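Alpha-rhamnosidase (Dictyoglomus thermophilum, PDB 6I60) probably hydrolyses terminal non-reducing alpha-L-rhamnose residues from alpha-L-rhamnosides, a glycoside hydrolase built round a six-hairpin helical domain. Local coordinates at residues Y610-W613 and C614-G617; D623-G626 and E627-T631; F718-Q721 and T722-T725. All coordinates share one frame; numbering follows the deposited sequence.

The three interactions come in series along the chain and all belong to the six-hairpin glycosidase domain, an (alpha/alpha)6 barrel in this family. Interactions 1 and 2 lie on the connection between helix 586-599 and helix 626-648, the second reaching into the first turn and a half of helix 626-648; interaction 3 enters helix 722-729 from the loop before it. Their centres form a compact triangle: about 11 Å between 1 and 2, about 10 Å between 2 and 3, and about 13 Å between 1 and 3. Gln615 bonds weakly to Asp623, Asp623 probably bonds the capping serine Ser720, and Leu628 packs on Leu723, so interaction 2 is tied to both others.

Interaction 1. Residues Y610-W613 and C614-G617; sequences YGDW and CQPG
Two opposite faces of the Trp613 indole are occupied locally. Cys614 SG lies over one, 3.8 Å from the centroid of the five-membered ring and 28° off its normal. On the other, Tyr610 CD2 sits 3.9 Å above the Trp613 ring plane, offset toward the rim. Tyr610 O is at the edge of the indole, in its plane, and Trp613 CZ3 in turn meets the edge of the Tyr610 ring. The sulfur-aromatic contact is made chiefly at the pyrrole part, where Cys614 SG is 3.5 Å from Trp613 CD1 and 3.7 Å from Trp613 NE1. With CG anti to the backbone N (chi1 -159°), the indole stands beside its own carbonyl carbon, next to the start of Cys614. A bound triethylene glycol, probably from the crystallisation liquor, lies about 3 Å from the Trp613 side chain.

Asp612 centres an inverse gamma turn, closed by a weak bond from Trp613 N to Gly611 O. Beyond the turn the extended Gln615 side chain reaches back, and its NE2 donates to Asp612 OD2 at 2.8 Å, the amide and carboxylate planes nearly perpendicular; OD2 is crowded by another atom of the model, so this bond is less certain than its length suggests. Gln615 OE1 is bonded to Lys622 N, which ties down the other end of the amide.

The whole bend belongs to the loop between helix 586-599 and helix 626-648. It is fixed against the start of helix 761-773, where Asp612 OD1 bonds Ala763 N and Trp613 pairs by backbone with Ile761.

Interaction 2. Residues D623-G626 and E627-T631; sequences DNSG and ELTST
Ser625 O is gripped by two donors of one residue, Thr629 N and Thr629 OG1, at the amino-terminal start of helix 626-648. The amide bond, Thr629 N to Ser625 O at 2.7 Å, is almost straight (175° at the hydrogen) and arrives nearly along the C=O axis. The hydroxyl bond, Thr629 OG1 to Ser625 O at 2.8 Å, comes instead from above the carbonyl plane, 52° out of it, so the two donors take separate approaches to one oxygen. Thr629 can do this because its OG1 lies beside its own backbone N (chi1 -41°), where both groups face back down the helix.

The same residues are joined by a water. It donates to Ser625 OG and to Thr629 OG1, bridging two hydroxyls that are 3.9 Å apart, too far for a direct bond. Ser625 OG in turn donates to Asp623 OD1 at 3.0 Å, meeting the carboxylate from above its plane.

One residue on, Gly626 O accepts from Ser630 N in the ordinary helical pattern, while Ser630 OG is hydrogen-bonded to Phe607 O. On the hydrophobic side, Leu628 packs against Leu723 and against Phe668 and Phe672 of helix 651-672. The double grip on a carbonyl recurs two residues on from Ser625, at Glu627 O, which accepts from both the backbone N and the hydroxyl of Thr631. Thr631 OG1 lies 2.7 Å from Glu627 O, nearly in line with the carbonyl bond.

Interaction 3. Residues F718-Q721 and T722-T725; sequences FTSQ and TLNT
Ser720 CB starts 4.0 Å from Thr722 N and 4.2 Å from Leu723 CD1, and its OG ends over the first turn of the following helix. There Ser720 OG accepts from Leu723 N at 3.1 Å, with 150° at the hydrogen, and also touches Leu723 CG at 3.3 Å, so the hydroxyl meets an amide and a leucine side chain together. The torsion that places it (chi1 70°) sets OG between its own backbone N and carbonyl carbon. A further, implausibly short contact, to Asp623 OD2 in the loop leading to helix 626-648, is probably a hydrogen bond whose length is doubtful.

The bond to Leu723 N is a helix-capping bond: Ser720 precedes the turn that leads into helix 722-729, and its side chain serves one of the first amides of the helix. Gln721 O takes the next two. Thr725 N arrives almost in line with the carbonyl, whereas Asn724 N, 3.1 Å from Gln721 O, comes from well above its plane.

Thr719 CG2 lies 3.3 Å from Asn724 ND2, the two side chains crossing at about a right angle. Their oxygen branches are held by strand 677-678: Thr719 OG1 is bonded to Tyr678 O, and Asn724 OD1 weakly to Tyr678 N.

Interaction 1. Residues Y610-W613 and C614-G617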
ATOM      1  N   TYR A 610     -15.548   4.444 -17.019  1.00 56.34           N
ATOM      2  CA  TYR A 610     -15.811   3.245 -16.237  1.00 53.85           C
ATOM      3  C   TYR A 610     -17.040   3.372 -15.350  1.00 57.10           C
ATOM      4  O   TYR A 610     -17.927   2.513 -15.401  1.00 58.67           O
ATOM      5  CB  TYR A 610     -14.580   2.904 -15.384  1.00 54.02           C
ATOM      6  CG  TYR A 610     -13.270   3.128 -16.104  1.00 55.59           C
ATOM      7  CD1 TYR A 610     -12.338   4.040 -15.626  1.00 58.24           C
ATOM      8  CD2 TYR A 610     -12.969   2.431 -17.267  1.00 52.51           C
ATOM      9  CE1 TYR A 610     -11.141   4.250 -16.284  1.00 56.26           C
ATOM     10  CE2 TYR A 610     -11.773   2.634 -17.933  1.00 49.81           C
ATOM     11  CZ  TYR A 610     -10.865   3.544 -17.436  1.00 53.00           C
ATOM     12  OH  TYR A 610      -9.676   3.752 -18.096  1.00 58.42           O
ATOM     13  N   GLY A 611     -17.120   4.426 -14.541  1.00 54.14           N
ATOM     14  CA  GLY A 611     -18.256   4.579 -13.648  1.00 56.08           C
ATOM     15  C   GLY A 611     -18.304   3.461 -12.627  1.00 55.24           C
ATOM     16  O   GLY A 611     -17.275   3.008 -12.116  1.00 55.09           O
ATOM     17  N   ASP A 612     -19.519   3.002 -12.324  1.00 57.49           N
ATOM     18  CA  ASP A 612     -19.719   1.854 -11.438  1.00 46.21           C
ATOM     19  C   ASP A 612     -19.238   0.603 -12.168  1.00 49.45           C
ATOM     20  O   ASP A 612     -20.009  -0.149 -12.769  1.00 61.88           O
ATOM     21  CB  ASP A 612     -21.180   1.740 -11.023  1.00 52.54           C
ATOM     22  CG  ASP A 612     -21.351   1.123  -9.650  1.00 52.07           C
ATOM     23  OD1 ASP A 612     -20.362   1.066  -8.890  1.00 44.61           O
ATOM     24  OD2 ASP A 612     -22.479   0.694  -9.330  1.00 56.64           O
ATOM     25  N   TRP A 613     -17.926   0.385 -12.108  1.00 54.25           N
ATOM     26  CA  TRP A 613     -17.289  -0.695 -12.851  1.00 53.18           C
ATOM     27  C   TRP A 613     -17.696  -2.057 -12.298  1.00 60.04           C
ATOM     28  O   TRP A 613     -17.630  -2.295 -11.087  1.00 54.70           O
ATOM     29  CB  TRP A 613     -15.771  -0.535 -12.787  1.00 51.64           C
ATOM     30  CG  TRP A 613     -15.007  -1.239 -13.867  1.00 54.01           C
ATOM     31  CD1 TRP A 613     -14.041  -2.188 -13.699  1.00 58.95           C
ATOM     32  CD2 TRP A 613     -15.123  -1.031 -15.279  1.00 57.40           C
ATOM     33  NE1 TRP A 613     -13.554  -2.590 -14.919  1.00 57.98           N
ATOM     34  CE2 TRP A 613     -14.202  -1.895 -15.905  1.00 55.02           C
ATOM     35  CE3 TRP A 613     -15.920  -0.205 -16.074  1.00 54.99           C
ATOM     36  CZ2 TRP A 613     -14.053  -1.951 -17.288  1.00 51.60           C
ATOM     37  CZ3 TRP A 613     -15.770  -0.260 -17.446  1.00 51.42           C
ATOM     38  CH2 TRP A 613     -14.844  -1.126 -18.039  1.00 51.52           C
ATOM     39  N   CYS A 614     -18.125  -2.944 -13.196  1.00 60.65           N
ATOM     40  CA  CYS A 614     -18.374  -4.354 -12.893  1.00 54.07           C
ATOM     41  C   CYS A 614     -19.505  -4.528 -11.877  1.00 54.98           C
ATOM     42  O   CYS A 614     -19.322  -5.057 -10.779  1.00 55.08           O
ATOM     43  CB  CYS A 614     -17.092  -5.042 -12.415  1.00 49.53           C
ATOM     44  SG  CYS A 614     -15.848  -5.192 -13.704  1.00 55.01           S
ATOM     45  N   GLN A 615     -20.691  -4.071 -12.270  1.00 56.84           N
ATOM     46  CA  GLN A 615     -21.898  -4.446 -11.561  1.00 46.03           C
ATOM     47  C   GLN A 615     -22.227  -5.904 -11.880  1.00 52.13           C
ATOM     48  O   GLN A 615     -21.734  -6.453 -12.868  1.00 53.97           O
ATOM     49  CB  GLN A 615     -23.055  -3.530 -11.958  1.00 51.32           C
ATOM     50  CG  GLN A 615     -22.728  -2.046 -11.891  1.00 58.47           C
ATOM     51  CD  GLN A 615     -23.920  -1.168 -12.230  1.00 59.00           C
ATOM     52  OE1 GLN A 615     -24.749  -1.522 -13.070  1.00 52.10           O
ATOM     53  NE2 GLN A 615     -24.013  -0.017 -11.573  1.00 55.43           N
ATOM     54  N   PRO A 616     -23.034  -6.561 -11.046  1.00 56.24           N
ATOM     55  CA  PRO A 616     -23.355  -7.976 -11.297  1.00 48.38           C
ATOM     56  C   PRO A 616     -23.947  -8.184 -12.684  1.00 49.76           C
ATOM     57  O   PRO A 616     -24.966  -7.589 -13.044  1.00 43.88           O
ATOM     58  CB  PRO A 616     -24.364  -8.307 -10.192  1.00 42.50           C
ATOM     59  CG  PRO A 616     -24.025  -7.373  -9.095  1.00 46.17           C
ATOM     60  CD  PRO A 616     -23.573  -6.099  -9.754  1.00 46.23           C
ATOM     61  N   GLY A 617     -23.284  -9.030 -13.468  1.00 53.40           N
ATOM     62  CA  GLY A 617     -23.771  -9.376 -14.788  1.00 50.26           C
ATOM     63  C   GLY A 617     -23.440  -8.379 -15.872  1.00 53.97           C
ATOM     64  O   GLY A 617     -24.157  -8.307 -16.875  1.00 54.91           O
TER

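Interaction 2. Residues D623-G626 and E627-T631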
ATOM      1  N   ASP A 623     -27.293   0.721 -15.386  1.00 56.51           N
ATOM      2  CA  ASP A 623     -28.268   1.730 -15.002  1.00 55.49           C
ATOM      3  C   ASP A 623     -28.004   3.091 -15.635  1.00 59.99           C
ATOM      4  O   ASP A 623     -28.706   4.053 -15.308  1.00 59.66           O
ATOM      5  CB  ASP A 623     -28.300   1.870 -13.478  1.00 51.69           C
ATOM      6  CG  ASP A 623     -26.914   1.827 -12.863  1.00 53.49           C
ATOM      7  OD1 ASP A 623     -25.927   1.724 -13.622  1.00 56.80           O
ATOM      8  OD2 ASP A 623     -26.810   1.896 -11.621  1.00 58.37           O
ATOM      9  N   ASN A 624     -27.020   3.189 -16.530  1.00 63.44           N
ATOM     10  CA  ASN A 624     -26.623   4.460 -17.138  1.00 68.00           C
ATOM     11  C   ASN A 624     -26.327   5.504 -16.063  1.00 65.04           C
ATOM     12  O   ASN A 624     -26.798   6.643 -16.114  1.00 65.04           O
ATOM     13  CB  ASN A 624     -27.687   4.960 -18.116  1.00 63.17           C
ATOM     14  CG  ASN A 624     -27.618   4.256 -19.455  1.00 78.15           C
ATOM     15  OD1 ASN A 624     -26.923   3.250 -19.602  1.00 77.90           O
ATOM     16  ND2 ASN A 624     -28.337   4.783 -20.439  1.00 81.75           N
ATOM     17  N   SER A 625     -25.536   5.094 -15.073  1.00 57.11           N
ATOM     18  CA  SER A 625     -25.228   5.915 -13.912  1.00 58.85           C
ATOM     19  C   SER A 625     -23.866   6.589 -14.007  1.00 52.14           C
ATOM     20  O   SER A 625     -23.445   7.242 -13.048  1.00 52.28           O
ATOM     21  CB  SER A 625     -25.294   5.066 -12.639  1.00 59.28           C
ATOM     22  OG  SER A 625     -24.333   4.022 -12.666  1.00 51.54           O
ATOM     23  N   GLY A 626     -23.172   6.451 -15.138  1.00 53.96           N
ATOM     24  CA  GLY A 626     -21.833   7.008 -15.247  1.00 51.75           C
ATOM     25  C   GLY A 626     -21.792   8.507 -15.019  1.00 58.51           C
ATOM     26  O   GLY A 626     -20.892   9.017 -14.348  1.00 55.68           O
ATOM     27  N   GLU A 627     -22.766   9.235 -15.573  1.00 60.85           N
ATOM     28  CA  GLU A 627     -22.800  10.682 -15.385  1.00 60.92           C
ATOM     29  C   GLU A 627     -23.184  11.055 -13.957  1.00 63.04           C
ATOM     30  O   GLU A 627     -22.809  12.131 -13.477  1.00 60.36           O
ATOM     31  CB  GLU A 627     -23.760  11.323 -16.390  1.00 60.84           C
ATOM     32  CG  GLU A 627     -25.238  11.132 -16.076  1.00 74.43           C
ATOM     33  CD  GLU A 627     -25.703   9.701 -16.284  1.00 74.43           C
ATOM     34  OE1 GLU A 627     -25.235   9.056 -17.247  1.00 71.45           O
ATOM     35  OE2 GLU A 627     -26.534   9.221 -15.481  1.00 68.54           O
ATOM     36  N   LEU A 628     -23.924  10.187 -13.264  1.00 61.83           N
ATOM     37  CA  LEU A 628     -24.237  10.421 -11.858  1.00 55.79           C
ATOM     38  C   LEU A 628     -23.027  10.124 -10.983  1.00 58.31           C
ATOM     39  O   LEU A 628     -22.698  10.896 -10.076  1.00 55.28           O
ATOM     40  CB  LEU A 628     -25.429   9.560 -11.437  1.00 58.45           C
ATOM     41  CG  LEU A 628     -26.118   9.867 -10.103  1.00 52.34           C
ATOM     42  CD1 LEU A 628     -27.626   9.807 -10.257  1.00 52.72           C
ATOM     43  CD2 LEU A 628     -25.655   8.914  -9.013  1.00 51.52           C
ATOM     44  N   THR A 629     -22.355   9.000 -11.245  1.00 61.75           N
ATOM     45  CA  THR A 629     -21.113   8.687 -10.543  1.00 56.98           C
ATOM     46  C   THR A 629     -20.054   9.759 -10.775  1.00 55.38           C
ATOM     47  O   THR A 629     -19.306  10.097  -9.851  1.00 56.55           O
ATOM     48  CB  THR A 629     -20.584   7.321 -10.990  1.00 54.94           C
ATOM     49  OG1 THR A 629     -21.682   6.396 -11.109  1.00 65.24           O
ATOM     50  CG2 THR A 629     -19.589   6.770  -9.991  1.00 52.59           C
ATOM     51  N   SER A 630     -19.996  10.330 -11.984  1.00 58.59           N
ATOM     52  CA  SER A 630     -18.980  11.338 -12.277  1.00 55.59           C
ATOM     53  C   SER A 630     -19.268  12.633 -11.533  1.00 54.99           C
ATOM     54  O   SER A 630     -18.361  13.248 -10.959  1.00 52.46           O
ATOM     55  CB  SER A 630     -18.909  11.585 -13.780  1.00 52.51           C
ATOM     56  OG  SER A 630     -17.972  10.722 -14.389  1.00 56.50           O
ATOM     57  N   THR A 631     -20.527  13.073 -11.547  1.00 53.77           N
ATOM     58  CA  THR A 631     -20.906  14.259 -10.789  1.00 49.29           C
ATOM     59  C   THR A 631     -20.819  14.006  -9.291  1.00 51.07           C
ATOM     60  O   THR A 631     -20.552  14.934  -8.521  1.00 52.02           O
ATOM     61  CB  THR A 631     -22.312  14.704 -11.186  1.00 55.57           C
ATOM     62  OG1 THR A 631     -22.439  14.661 -12.614  1.00 55.39           O
ATOM     63  CG2 THR A 631     -22.582  16.116 -10.710  1.00 45.64           C
TER
HETATM   64  O   HOH W   1     -21.462   4.401 -13.032  1.00 55.87           O

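Interaction 3. Residues F718-Q721 and T722-T725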
ATOM      1  N   PHE A 718     -36.596   1.619 -12.933  1.00 92.21           N
ATOM      2  CA  PHE A 718     -35.924   2.795 -13.470  1.00 84.26           C
ATOM      3  C   PHE A 718     -34.896   3.368 -12.503  1.00 75.07           C
ATOM      4  O   PHE A 718     -34.355   4.448 -12.756  1.00 66.12           O
ATOM      5  CB  PHE A 718     -36.952   3.866 -13.842  1.00 83.13           C
ATOM      6  CG  PHE A 718     -37.667   3.596 -15.135  1.00 88.07           C
ATOM      7  CD1 PHE A 718     -38.783   2.774 -15.166  1.00 91.70           C
ATOM      8  CD2 PHE A 718     -37.222   4.158 -16.319  1.00 81.63           C
ATOM      9  CE1 PHE A 718     -39.444   2.519 -16.355  1.00 75.05           C
ATOM     10  CE2 PHE A 718     -37.878   3.906 -17.511  1.00 82.55           C
ATOM     11  CZ  PHE A 718     -38.990   3.086 -17.528  1.00 75.25           C
ATOM     12  N   THR A 719     -34.615   2.666 -11.406  1.00 77.27           N
ATOM     13  CA  THR A 719     -33.665   3.110 -10.393  1.00 64.03           C
ATOM     14  C   THR A 719     -32.893   1.903  -9.888  1.00 64.01           C
ATOM     15  O   THR A 719     -33.485   0.856  -9.611  1.00 79.45           O
ATOM     16  CB  THR A 719     -34.375   3.806  -9.225  1.00 64.18           C
ATOM     17  OG1 THR A 719     -34.993   5.013  -9.686  1.00 79.65           O
ATOM     18  CG2 THR A 719     -33.388   4.140  -8.115  1.00 53.44           C
ATOM     19  N   SER A 720     -31.580   2.050  -9.769  1.00 52.82           N
ATOM     20  CA  SER A 720     -30.711   0.991  -9.286  1.00 52.03           C
ATOM     21  C   SER A 720     -30.251   1.303  -7.866  1.00 56.95           C
ATOM     22  O   SER A 720     -30.556   2.357  -7.302  1.00 54.73           O
ATOM     23  CB  SER A 720     -29.514   0.816 -10.222  1.00 57.00           C
ATOM     24  OG  SER A 720     -28.634   1.922 -10.122  1.00 54.05           O
ATOM     25  N   GLN A 721     -29.509   0.358  -7.283  1.00 53.99           N
ATOM     26  CA  GLN A 721     -28.878   0.614  -5.995  1.00 49.44           C
ATOM     27  C   GLN A 721     -27.780   1.663  -6.124  1.00 54.77           C
ATOM     28  O   GLN A 721     -27.655   2.549  -5.270  1.00 53.55           O
ATOM     29  CB  GLN A 721     -28.310  -0.682  -5.418  1.00 47.13           C
ATOM     30  CG  GLN A 721     -29.352  -1.610  -4.824  1.00 58.56           C
ATOM     31  CD  GLN A 721     -28.801  -2.994  -4.545  1.00 54.62           C
ATOM     32  OE1 GLN A 721     -27.587  -3.187  -4.468  1.00 50.83           O
ATOM     33  NE2 GLN A 721     -29.692  -3.968  -4.393  1.00 51.09           N
ATOM     34  N   THR A 722     -26.978   1.576  -7.189  1.00 59.19           N
ATOM     35  CA  THR A 722     -25.915   2.552  -7.407  1.00 52.92           C
ATOM     36  C   THR A 722     -26.479   3.964  -7.513  1.00 51.69           C
ATOM     37  O   THR A 722     -25.877   4.921  -7.010  1.00 53.78           O
ATOM     38  CB  THR A 722     -25.126   2.187  -8.669  1.00 53.70           C
ATOM     39  OG1 THR A 722     -24.553   0.880  -8.515  1.00 57.02           O
ATOM     40  CG2 THR A 722     -24.015   3.193  -8.932  1.00 50.68           C
ATOM     41  N   LEU A 723     -27.649   4.108  -8.137  1.00 52.94           N
ATOM     42  CA  LEU A 723     -28.243   5.424  -8.339  1.00 50.52           C
ATOM     43  C   LEU A 723     -28.734   6.065  -7.049  1.00 47.50           C
ATOM     44  O   LEU A 723     -29.020   7.266  -7.051  1.00 56.00           O
ATOM     45  CB  LEU A 723     -29.401   5.327  -9.336  1.00 51.08           C
ATOM     46  CG  LEU A 723     -29.029   5.148 -10.811  1.00 56.45           C
ATOM     47  CD1 LEU A 723     -30.225   4.666 -11.619  1.00 54.23           C
ATOM     48  CD2 LEU A 723     -28.475   6.441 -11.391  1.00 57.37           C
ATOM     49  N   ASN A 724     -28.832   5.315  -5.956  1.00 52.98           N
ATOM     50  CA  ASN A 724     -29.411   5.839  -4.726  1.00 53.92           C
ATOM     51  C   ASN A 724     -28.440   5.917  -3.556  1.00 52.86           C
ATOM     52  O   ASN A 724     -28.575   6.823  -2.732  1.00 50.93           O
ATOM     53  CB  ASN A 724     -30.625   4.994  -4.308  1.00 55.97           C
ATOM     54  CG  ASN A 724     -31.922   5.495  -4.915  1.00 48.96           C
ATOM     55  OD1 ASN A 724     -31.985   6.602  -5.446  1.00 51.70           O
ATOM     56  ND2 ASN A 724     -32.965   4.679  -4.840  1.00 60.44           N
ATOM     57  N   THR A 725     -27.475   4.997  -3.451  1.00 53.53           N
ATOM     58  CA  THR A 725     -26.528   5.062  -2.339  1.00 57.94           C
ATOM     59  C   THR A 725     -25.578   6.244  -2.476  1.00 51.69           C
ATOM     60  O   THR A 725     -25.112   6.782  -1.464  1.00 51.25           O
ATOM     61  CB  THR A 725     -25.723   3.764  -2.233  1.00 48.41           C
ATOM     62  OG1 THR A 725     -24.780   3.689  -3.311  1.00 58.82           O
ATOM     63  CG2 THR A 725     -26.634   2.558  -2.286  1.00 43.11           C
TER